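BamaA.19900.a (PDB 6VZZ) binds glucose and, as a glucokinase of the actin-like ATPase clan, probably transfers a phosphate from ATP to this sugar. Local coordinates at residues 155-160 against 378-383. Sequence-based numbering, arbitrary orientation.
Sequences SSMNAS and VNLNLH
Met157, in the last turn of the helix that ends at Ala159, meets Val378, Leu380 and His383 around the start of helix 380-389, and no hydrogen bond joins the two backbones. The contact illustrates how a single long, unbranched side chain can bridge two helix ends. With CG anti to its carbonyl carbon (chi1 -64°) and the chain extended beyond, the methionine carries its methyl across to the second helix. There Met157 CE sits over the face of the His383 imidazole, 3.9 Å from the ring centroid and 11° off the normal, a CH-pi contact in which the two side chains cross at about a right angle. Leu380 CD2 packs against Met157 SD at 3.9 Å, and Val378 CG2 lies 4.1 Å from Met157 CE, giving the thioether an apolar lining beside the ring. The ring itself is tethered: His383 ND1 donates to Asn379 O at 3.2 Å, from above the carbonyl plane, and the same oxygen also accepts His383 N. The carbonyl of Asn379, the N-cap residue, thus restrains the rotation of the imidazole over which the methyl lies. Phe61 adds an edge-to-face contact with His383. Leu380 also touches Val154, and Asn381 OD1 hydrogen-bonds to Thr150 OG1, both on helix 146-159, while Asn379 and Leu382 reach strand 47-54, so the start of helix 380-389 touches both helix 146-159 and strand 47-54.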
loop_
_atom_site.group_PDB
_atom_site.type_symbol
_atom_site.label_atom_id
_atom_site.label_comp_id
_atom_site.label_asym_id
_atom_site.label_seq_id
_atom_site.Cartn_x
_atom_site.Cartn_y
_atom_site.Cartn_z
ATOM N N SER A 155 0.531 2.555 18.942
ATOM C CA SER A 155 1.554 1.614 19.381
ATOM C C SER A 155 1.926 1.855 20.837
ATOM O O SER A 155 2.099 0.906 21.612
ATOM C CB SER A 155 2.785 1.727 18.485
ATOM O OG SER A 155 3.841 0.898 18.959
ATOM N N SER A 156 2.040 3.124 21.225
ATOM C CA SER A 156 2.332 3.459 22.613
ATOM C C SER A 156 1.250 2.930 23.551
ATOM O O SER A 156 1.555 2.354 24.602
ATOM C CB SER A 156 2.481 4.973 22.741
ATOM O OG SER A 156 2.517 5.348 24.097
ATOM N N MET A 157 -0.021 3.094 23.180
ATOM C CA MET A 157 -1.097 2.630 24.047
ATOM C C MET A 157 -1.216 1.116 24.033
ATOM O O MET A 157 -1.600 0.516 25.044
ATOM C CB MET A 157 -2.417 3.268 23.636
ATOM C CG MET A 157 -2.419 4.754 23.814
ATOM S SD MET A 157 -4.078 5.401 23.913
ATOM C CE MET A 157 -3.708 7.066 24.484
ATOM N N ASN A 158 -0.897 0.482 22.904
ATOM C CA ASN A 158 -0.888 -0.973 22.876
ATOM C C ASN A 158 0.195 -1.524 23.792
ATOM O O ASN A 158 -0.005 -2.550 24.448
ATOM C CB ASN A 158 -0.691 -1.470 21.450
ATOM C CG ASN A 158 -0.923 -2.954 21.327
ATOM O OD1 ASN A 158 -2.064 -3.407 21.318
ATOM N ND2 ASN A 158 0.154 -3.723 21.225
ATOM N N ALA A 159 1.336 -0.835 23.874
ATOM C CA ALA A 159 2.444 -1.310 24.697
ATOM C C ALA A 159 2.121 -1.260 26.187
ATOM O O ALA A 159 2.624 -2.090 26.953
ATOM C CB ALA A 159 3.704 -0.497 24.398
ATOM N N SER A 160 1.307 -0.301 26.626
ATOM C CA SER A 160 0.888 -0.235 28.021
ATOM C C SER A 160 -0.504 -0.819 28.230
ATOM O O SER A 160 -1.150 -0.513 29.239
ATOM C CB SER A 160 0.954 1.206 28.536
ATOM O OG SER A 160 0.679 2.139 27.502
ATOM N N VAL A 378 -9.607 11.313 22.172
ATOM C CA VAL A 378 -8.238 11.352 22.659
ATOM C C VAL A 378 -7.386 11.701 21.450
ATOM O O VAL A 378 -7.604 11.178 20.350
ATOM C CB VAL A 378 -7.817 10.026 23.326
ATOM C CG1 VAL A 378 -8.012 8.847 22.396
ATOM C CG2 VAL A 378 -6.376 10.101 23.781
ATOM N N ASN A 379 -6.459 12.637 21.605
ATOM C CA ASN A 379 -5.715 13.084 20.434
ATOM C C ASN A 379 -4.514 12.161 20.295
ATOM O O ASN A 379 -3.463 12.363 20.897
ATOM C CB ASN A 379 -5.336 14.555 20.534
ATOM C CG ASN A 379 -5.070 15.165 19.167
ATOM O OD1 ASN A 379 -4.645 14.469 18.248
ATOM N ND2 ASN A 379 -5.342 16.452 19.016
ATOM N N LEU A 380 -4.698 11.099 19.518
ATOM C CA LEU A 380 -3.639 10.119 19.337
ATOM C C LEU A 380 -2.446 10.724 18.616
ATOM O O LEU A 380 -1.310 10.296 18.842
ATOM C CB LEU A 380 -4.182 8.905 18.575
ATOM C CG LEU A 380 -5.099 7.964 19.366
ATOM C CD1 LEU A 380 -5.787 6.972 18.437
ATOM C CD2 LEU A 380 -4.321 7.214 20.431
ATOM N N ASN A 381 -2.685 11.716 17.752
ATOM C CA ASN A 381 -1.593 12.404 17.073
ATOM C C ASN A 381 -0.654 13.061 18.070
ATOM O O ASN A 381 0.573 12.987 17.920
ATOM C CB ASN A 381 -2.151 13.455 16.115
ATOM C CG ASN A 381 -3.016 12.853 15.034
ATOM O OD1 ASN A 381 -3.264 11.644 15.024
ATOM N ND2 ASN A 381 -3.493 13.691 14.120
ATOM N N LEU A 382 -1.215 13.727 19.085
ATOM C CA LEU A 382 -0.386 14.407 20.070
ATOM C C LEU A 382 0.411 13.408 20.891
ATOM O O LEU A 382 1.592 13.643 21.175
ATOM C CB LEU A 382 -1.244 15.283 20.980
ATOM C CG LEU A 382 -1.868 16.526 20.348
ATOM C CD1 LEU A 382 -2.759 17.194 21.356
ATOM C CD2 LEU A 382 -0.792 17.483 19.868
ATOM N N HIS A 383 -0.214 12.290 21.280
ATOM C CA HIS A 383 0.524 11.239 21.972
ATOM C C HIS A 383 1.685 10.749 21.119
ATOM O O HIS A 383 2.812 10.609 21.608
ATOM C CB HIS A 383 -0.400 10.071 22.333
ATOM C CG HIS A 383 -1.234 10.307 23.553
ATOM N ND1 HIS A 383 -2.559 10.683 23.489
ATOM C CD2 HIS A 383 -0.937 10.208 24.869
ATOM C CE1 HIS A 383 -3.042 10.807 24.712
ATOM N NE2 HIS A 383 -2.076 10.527 25.568
#